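Putative phosphatase (DUF442) (Shewanella putrefaciens CN-32, PDB 3GXH) probably hydrolyses phosphate esters, being a putative phosphatase related to the tyrosine and dual-specificity phosphatases. Local coordinates at residues D136-A139 with W144-L147; P57-L62 with M68-I73; V75-P80 with T132-E137. One frame throughout, in Å; residues are numbered along the deposited sequence. Where two conformers were deposited one is given.

From the N terminus, interaction 2 comes first: within one beta-alpha-beta unit, the start of helix 59-65 is laid against strand 69-72, closing a short loop between them. The chain then leaves that strand through 75-80, where interaction 3 opens, and does not close it until 132-137, after helices 82-94, 108-120 and 127-130 and strand 100-103. Interaction 1 follows at once, sharing Asp136 and Glu137 with the end of interaction 3, and closes a tight turn into helix 142-154. The contacts run in succession, none nested. Interactions 1 and 3 meet chiefly through Trp144, its NE1 hydrogen-bonded to Trp77 O, with Leu147 on Pro80 beside it; interaction 2 lies apart, its centre about 22 Å from that of interaction 3.

Interaction 1 (D136-A139 with W144-L147); sequences DELA and WQAL
The turn leading into the C-terminal helix 142-154 folds back on the first part of that helix, so that Leu138, in the 3-10 region just ahead of it, rests against Trp144 and Gln145. The chain reverses within a few residues here, bringing the CA atoms of Leu138 and Gln145 to 6.4 Å. Leu138 does most of the touching from the turn. With CG anti to the backbone N (chi1 178°), its isobutyl group reaches over to the helix, and one branch, CD1, lies 3.8 Å from Trp144 CB. The same methyl packs 3.7 Å from Gln145 N, while Leu138 CG meets Gln145 CG at 3.7 Å, the two side chains crossing at a slant. Gln145 answers with its aliphatic part: CG sits 3.4 Å from Leu138 O, and the extended chain then runs on past Ala139. In the conformer described, one of two deposited for Gln145, the amide end lies alongside Ala139, with NE2 3.8 Å from Ala139 CA; since Ala139 too has two conformers, that outer part should be read with caution. No hydrogen bond crosses between the segments, and the contact is essentially van der Waals. Trp144 offers mainly its CB to Leu138, because its indole swings away from the turn and inward. NE1 of that ring donates to Trp77 O, while its rings meet those of Trp77 and Trp134. Just ahead of Leu138 in the chain, Glu137 OE1 is hydrogen-bonded to Tyr108 OH, and Leu138 also touches Met131. Around the contact, the Trp144 indole packs on Arg109, Ala112 and Phe113 of helix 108-120, and Leu147, one turn further along, lies on Val82 and Val85 of helix 82-94, which sets the start of helix 142-154 against both.

Interaction 2 (P57-L62 with M68-I73); sequences PDEGKL and MDYVYI
Gly60, in the first turn of helix 59-65, sets its CA over the centre of one face of the Tyr70 ring of strand 69-72, the two elements belonging to one beta-alpha-beta unit whose first strand is 43-46. The central interaction is CH-pi: Gly60 CA stands 3.5 Å from the ring centroid, only 13° off the ring normal, and comes within 3.4 Å of Tyr70 CD2. Having no side chain, the glycine lets the helix backbone settle directly on the aromatic face, with Gly60 CA 5.8 Å from Tyr70 CA. In Tyr70, chi1 of -179° carries the ring out from the strand toward the helix, and chi2 of 64° turns its face to Gly60.

Van der Waals contacts come from Glu59. Its extended chain crosses the tyrosine at about a right angle, with CG 3.8 Å from Tyr70 CE1 and CB 3.8 Å from Tyr70 OH. Its carboxylate is tilted against the ring, OE2 lying 3.6 Å from Tyr70 CE1.

Hydrogen bonds lie within the helix start or lead elsewhere. Asp58 is the N-cap: its OD1 accepts from Lys61 N at 3.2 Å, the donor coming from well above the carboxylate plane. Tyr70 OH is hydrogen-bonded to Asn46 ND2, linking edge strand 69-72 to its neighbour 43-46. Buried Glu59 is hydrogen-bonded through OE2 to His103 NE2, at the end of central strand 100-103. Helix and strand thus touch through carbon and pi surface, while Glu59 holds the His103 imidazole, consistent with a second-shell role in positioning a histidine at the start of the phosphate-binding loop of a tyrosine-phosphatase-like site.

Interaction 3 (V75-P80 with T132-E137); sequences VDWQNP and TPWNDE
Trp77 and Trp134 meet by the outer ends of their six-membered rings, reaching toward each other from opposite directions, and they account for the whole contact between the two loops. Their CH2 atoms are 3.6 Å apart, and Trp77 CZ3 lies 4.1 Å from Trp134 CH2. The ring planes are inclined by 29°, but the rings are slid so far apart, with centroids separated by 5.6 Å, that they barely overlap. Trp77 spans the gap because a chi1 of -179° throws its indole out from the loop that follows strand 69-72. Trp134 comes from a 3-10 segment and opens a type I' turn, closed by the bond from Glu137 N to Trp134 O at 2.8 Å.

Both indoles have further partners: Trp134 NE1 donates to Tyr108 O, and Tyr141 meets Trp77 edge-to-face. Val75 O accepts from Arg109 NE, probably the arginine of the phosphate-binding loop, so 75-80 probably lies beside the active site. A sulfate, probably from the crystallisation liquor, lies about 4 Å from the Trp77 side chain. With no hydrogen bond between the loops, they are joined here by van der Waals contact between the outer carbons of two indoles, in a cluster whose polar anchoring comes from neighbouring backbone carbonyls.

Interaction 1 (D136-A139 with W144-L147)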
# COMPACT_ATOMS: atom_id res chain seq x y z
N ASP A 136 -1.08 14.04 9.78
CA ASP A 136 -2.04 15.13 9.63
C ASP A 136 -1.80 16.17 8.49
O ASP A 136 -2.25 17.31 8.59
CB ASP A 136 -2.22 15.86 10.97
N GLU A 137 -1.12 15.77 7.41
CA GLU A 137 -0.76 16.70 6.31
C GLU A 137 -1.72 16.62 5.13
O GLU A 137 -1.51 17.25 4.11
CB GLU A 137 0.65 16.36 5.80
CG GLU A 137 1.75 16.65 6.82
CD GLU A 137 3.02 15.87 6.59
OE1 GLU A 137 3.18 15.25 5.53
OE2 GLU A 137 3.89 15.92 7.50
N LEU A 138 -2.80 15.85 5.24
CA LEU A 138 -3.67 15.73 4.10
C LEU A 138 -4.17 17.10 3.58
O LEU A 138 -4.29 17.29 2.39
CB LEU A 138 -4.87 14.81 4.39
CG LEU A 138 -5.88 14.65 3.27
CD1 LEU A 138 -5.26 14.20 1.98
CD2 LEU A 138 -7.03 13.63 3.67
N ALA A 139 -4.45 18.05 4.48
CA ALA A 139 -4.88 19.40 4.07
C ALA A 139 -3.86 20.12 3.17
O ALA A 139 -4.22 20.94 2.32
CB ALA A 139 -5.18 20.25 5.31
N TRP A 144 -4.86 15.26 -3.36
CA TRP A 144 -5.13 14.07 -2.55
C TRP A 144 -6.46 14.17 -1.82
O TRP A 144 -7.23 13.23 -1.79
CB TRP A 144 -3.96 13.73 -1.61
CG TRP A 144 -2.85 13.08 -2.39
CD1 TRP A 144 -1.84 13.70 -3.02
CD2 TRP A 144 -2.69 11.67 -2.61
NE1 TRP A 144 -1.07 12.76 -3.70
CE2 TRP A 144 -1.57 11.51 -3.44
CE3 TRP A 144 -3.42 10.56 -2.24
CZ2 TRP A 144 -1.13 10.26 -3.86
CZ3 TRP A 144 -2.96 9.29 -2.66
CH2 TRP A 144 -1.88 9.17 -3.51
N GLN A 145 -6.77 15.32 -1.24
CA GLN A 145 -8.04 15.51 -0.59
C GLN A 145 -9.16 15.24 -1.59
O GLN A 145 -10.17 14.56 -1.29
CB GLN A 145 -8.15 16.95 -0.11
CG GLN A 145 -7.45 17.22 1.18
CD GLN A 145 -7.72 18.62 1.68
OE1 GLN A 145 -7.32 19.60 1.06
NE2 GLN A 145 -8.42 18.73 2.82
N ALA A 146 -9.02 15.82 -2.79
CA ALA A 146 -10.06 15.70 -3.81
C ALA A 146 -10.26 14.26 -4.26
O ALA A 146 -11.39 13.80 -4.45
CB ALA A 146 -9.72 16.59 -5.06
N LEU A 147 -9.17 13.54 -4.40
CA LEU A 147 -9.18 12.12 -4.76
C LEU A 147 -9.96 11.34 -3.71
O LEU A 147 -10.89 10.56 -4.02
CB LEU A 147 -7.78 11.53 -4.89
CG LEU A 147 -7.70 10.04 -5.20
CD1 LEU A 147 -8.18 9.78 -6.62
CD2 LEU A 147 -6.29 9.51 -4.96

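Interaction 2 (P57-L62 with M68-I73)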
# COMPACT_ATOMS: atom_id res chain seq x y z
N PRO A 57 16.02 -0.67 -8.93
CA PRO A 57 16.09 -0.73 -10.40
C PRO A 57 15.08 -1.77 -10.98
O PRO A 57 14.59 -1.57 -12.09
CB PRO A 57 17.50 -1.16 -10.68
CG PRO A 57 18.28 -0.64 -9.51
CD PRO A 57 17.35 -0.76 -8.32
N ASP A 58 14.79 -2.83 -10.23
CA ASP A 58 13.82 -3.86 -10.66
C ASP A 58 13.22 -4.51 -9.43
O ASP A 58 13.64 -5.59 -9.00
CB ASP A 58 14.51 -4.86 -11.54
CG ASP A 58 13.56 -5.83 -12.23
OD1 ASP A 58 12.36 -5.82 -11.87
OD2 ASP A 58 14.01 -6.58 -13.10
N GLU A 59 12.25 -3.81 -8.85
CA GLU A 59 11.61 -4.30 -7.66
C GLU A 59 10.97 -5.66 -7.91
O GLU A 59 11.01 -6.55 -7.04
CB GLU A 59 10.61 -3.32 -7.08
CG GLU A 59 9.95 -3.91 -5.81
CD GLU A 59 9.15 -2.95 -5.01
OE1 GLU A 59 9.62 -1.83 -4.71
OE2 GLU A 59 8.02 -3.36 -4.64
N GLY A 60 10.34 -5.82 -9.06
CA GLY A 60 9.66 -7.08 -9.33
C GLY A 60 10.56 -8.30 -9.30
O GLY A 60 10.14 -9.39 -8.90
N LYS A 61 11.80 -8.13 -9.75
CA LYS A 61 12.78 -9.16 -9.65
C LYS A 61 13.00 -9.55 -8.19
O LYS A 61 13.02 -10.72 -7.82
CB LYS A 61 14.10 -8.73 -10.30
CG LYS A 61 15.19 -9.77 -10.23
CD LYS A 61 16.48 -9.28 -10.93
CE LYS A 61 17.60 -10.34 -10.90
NZ LYS A 61 18.36 -10.37 -9.62
N LEU A 62 13.16 -8.54 -7.33
CA LEU A 62 13.37 -8.82 -5.92
C LEU A 62 12.17 -9.52 -5.29
O LEU A 62 12.32 -10.45 -4.48
CB LEU A 62 13.68 -7.54 -5.14
CG LEU A 62 14.81 -6.66 -5.67
CD1 LEU A 62 15.03 -5.42 -4.72
CD2 LEU A 62 16.06 -7.45 -5.87
N MSE A 68 7.20 -14.16 -3.94
CA MSE A 68 5.92 -13.50 -3.91
C MSE A 68 5.47 -12.97 -5.26
O MSE A 68 6.28 -12.87 -6.19
CB MSE A 68 5.97 -12.32 -2.93
CG MSE A 68 6.23 -12.74 -1.52
SE MSE A 68 6.46 -11.31 -0.22
CE MSE A 68 8.14 -10.59 -0.95
N ASP A 69 4.18 -12.70 -5.40
CA ASP A 69 3.62 -12.15 -6.62
C ASP A 69 3.81 -10.63 -6.57
O ASP A 69 3.82 -10.04 -5.49
CB ASP A 69 2.12 -12.45 -6.71
CG ASP A 69 1.81 -13.89 -6.92
OD1 ASP A 69 2.65 -14.63 -7.46
OD2 ASP A 69 0.67 -14.26 -6.56
N TYR A 70 4.00 -10.01 -7.73
CA TYR A 70 4.30 -8.61 -7.86
C TYR A 70 3.28 -7.90 -8.74
O TYR A 70 3.00 -8.35 -9.85
CB TYR A 70 5.70 -8.45 -8.48
CG TYR A 70 6.13 -7.02 -8.64
CD1 TYR A 70 6.31 -6.24 -7.51
CD2 TYR A 70 6.32 -6.44 -9.89
CE1 TYR A 70 6.71 -4.91 -7.59
CE2 TYR A 70 6.73 -5.11 -9.97
CZ TYR A 70 6.96 -4.36 -8.83
OH TYR A 70 7.33 -3.02 -8.90
N VAL A 71 2.72 -6.81 -8.25
CA VAL A 71 1.81 -5.92 -8.98
C VAL A 71 2.36 -4.51 -8.92
O VAL A 71 2.66 -4.00 -7.80
CB VAL A 71 0.38 -5.99 -8.42
CG1 VAL A 71 -0.56 -5.16 -9.30
CG2 VAL A 71 -0.11 -7.42 -8.24
N TYR A 72 2.48 -3.84 -10.08
CA TYR A 72 3.03 -2.51 -10.17
C TYR A 72 1.95 -1.56 -10.68
O TYR A 72 1.49 -1.68 -11.80
CB TYR A 72 4.22 -2.52 -11.14
CG TYR A 72 4.84 -1.19 -11.43
CD1 TYR A 72 5.32 -0.38 -10.37
CD2 TYR A 72 4.97 -0.73 -12.70
CE1 TYR A 72 5.95 0.78 -10.65
CE2 TYR A 72 5.58 0.51 -12.97
CZ TYR A 72 6.07 1.25 -11.93
OH TYR A 72 6.69 2.48 -12.21
N ILE A 73 1.54 -0.63 -9.83
CA ILE A 73 0.54 0.39 -10.10
C ILE A 73 1.13 1.74 -9.69
O ILE A 73 0.83 2.24 -8.60
CB ILE A 73 -0.81 0.06 -9.40
CG1 ILE A 73 -1.32 -1.31 -9.78
CG2 ILE A 73 -1.88 1.16 -9.72
CD1 ILE A 73 -2.51 -1.80 -9.00

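Interaction 3 (V75-P80 with T132-E137)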
# COMPACT_ATOMS: atom_id res chain seq x y z
N VAL A 75 1.80 5.48 -8.92
CA VAL A 75 0.87 6.59 -8.65
C VAL A 75 1.71 7.86 -8.63
O VAL A 75 2.70 7.98 -7.89
CB VAL A 75 0.18 6.42 -7.30
CG1 VAL A 75 -0.71 7.63 -6.96
CG2 VAL A 75 -0.65 5.14 -7.31
N ASP A 76 1.30 8.82 -9.48
CA ASP A 76 1.95 10.10 -9.54
C ASP A 76 1.53 10.92 -8.34
O ASP A 76 0.34 11.11 -8.09
CB ASP A 76 1.52 10.83 -10.84
CG ASP A 76 2.16 12.20 -10.95
OD1 ASP A 76 3.35 12.25 -11.20
OD2 ASP A 76 1.48 13.21 -10.75
N TRP A 77 2.49 11.45 -7.60
CA TRP A 77 2.20 12.25 -6.40
C TRP A 77 1.40 13.50 -6.70
O TRP A 77 0.48 13.83 -5.94
CB TRP A 77 3.50 12.65 -5.68
CG TRP A 77 3.21 13.43 -4.45
CD1 TRP A 77 3.45 14.76 -4.26
CD2 TRP A 77 2.62 12.96 -3.25
NE1 TRP A 77 3.01 15.14 -3.02
CE2 TRP A 77 2.48 14.06 -2.39
CE3 TRP A 77 2.14 11.71 -2.83
CZ2 TRP A 77 1.95 13.92 -1.10
CZ3 TRP A 77 1.62 11.59 -1.58
CH2 TRP A 77 1.52 12.67 -0.74
N GLN A 78 1.74 14.22 -7.77
CA GLN A 78 1.09 15.49 -8.08
C GLN A 78 -0.27 15.31 -8.78
O GLN A 78 -1.04 16.27 -8.94
CB GLN A 78 2.02 16.34 -8.95
CG GLN A 78 1.62 17.81 -9.05
CD GLN A 78 2.55 18.61 -9.97
OE1 GLN A 78 3.38 18.03 -10.66
NE2 GLN A 78 2.39 19.93 -9.97
N ASN A 79 -0.57 14.12 -9.26
CA ASN A 79 -1.85 13.92 -9.92
C ASN A 79 -2.32 12.51 -9.78
O ASN A 79 -2.35 11.75 -10.73
CB ASN A 79 -1.76 14.29 -11.40
CG ASN A 79 -3.14 14.14 -12.13
OD1 ASN A 79 -4.18 14.34 -11.51
ND2 ASN A 79 -3.12 13.73 -13.41
N PRO A 80 -2.61 12.08 -8.55
CA PRO A 80 -3.17 10.77 -8.36
C PRO A 80 -4.55 10.64 -8.99
O PRO A 80 -5.35 11.58 -8.94
CB PRO A 80 -3.22 10.63 -6.86
CG PRO A 80 -3.44 12.04 -6.36
CD PRO A 80 -2.57 12.84 -7.29
N THR A 132 -2.12 7.33 9.46
CA THR A 132 -1.13 7.79 10.43
C THR A 132 0.16 8.33 9.77
O THR A 132 0.68 9.35 10.20
CB THR A 132 -0.88 6.68 11.50
OG1 THR A 132 -2.03 6.62 12.37
CG2 THR A 132 0.35 7.00 12.35
N PRO A 133 0.65 7.69 8.69
CA PRO A 133 1.87 8.18 8.08
C PRO A 133 1.78 9.56 7.51
O PRO A 133 2.81 10.17 7.30
CB PRO A 133 2.12 7.17 6.94
CG PRO A 133 1.53 5.90 7.48
CD PRO A 133 0.26 6.38 8.11
N TRP A 134 0.56 10.06 7.27
CA TRP A 134 0.34 11.39 6.75
C TRP A 134 0.64 12.47 7.77
O TRP A 134 0.71 13.63 7.42
CB TRP A 134 -1.09 11.59 6.17
CG TRP A 134 -1.25 10.90 4.88
CD1 TRP A 134 -1.27 9.55 4.69
CD2 TRP A 134 -1.39 11.49 3.59
NE1 TRP A 134 -1.44 9.28 3.36
CE2 TRP A 134 -1.47 10.44 2.65
CE3 TRP A 134 -1.40 12.81 3.11
CZ2 TRP A 134 -1.58 10.66 1.30
CZ3 TRP A 134 -1.54 13.02 1.74
CH2 TRP A 134 -1.64 11.96 0.86
N ASN A 135 0.74 12.06 9.04
CA ASN A 135 1.06 12.98 10.10
C ASN A 135 0.22 14.23 10.01
O ASN A 135 0.75 15.33 10.12
CB ASN A 135 2.56 13.31 10.03
CG ASN A 135 3.10 13.70 11.36
OD1 ASN A 135 3.56 14.83 11.54
ND2 ASN A 135 3.01 12.79 12.32
N ASP A 136 -1.08 14.04 9.78
CA ASP A 136 -2.04 15.13 9.63
C ASP A 136 -1.80 16.17 8.49
O ASP A 136 -2.25 17.31 8.59
CB ASP A 136 -2.22 15.86 10.97
N GLU A 137 -1.12 15.77 7.41
CA GLU A 137 -0.76 16.70 6.31
C GLU A 137 -1.72 16.62 5.13
O GLU A 137 -1.51 17.25 4.11
CB GLU A 137 0.65 16.36 5.80
CG GLU A 137 1.75 16.65 6.82
CD GLU A 137 3.02 15.87 6.59
OE1 GLU A 137 3.18 15.25 5.53
OE2 GLU A 137 3.89 15.92 7.50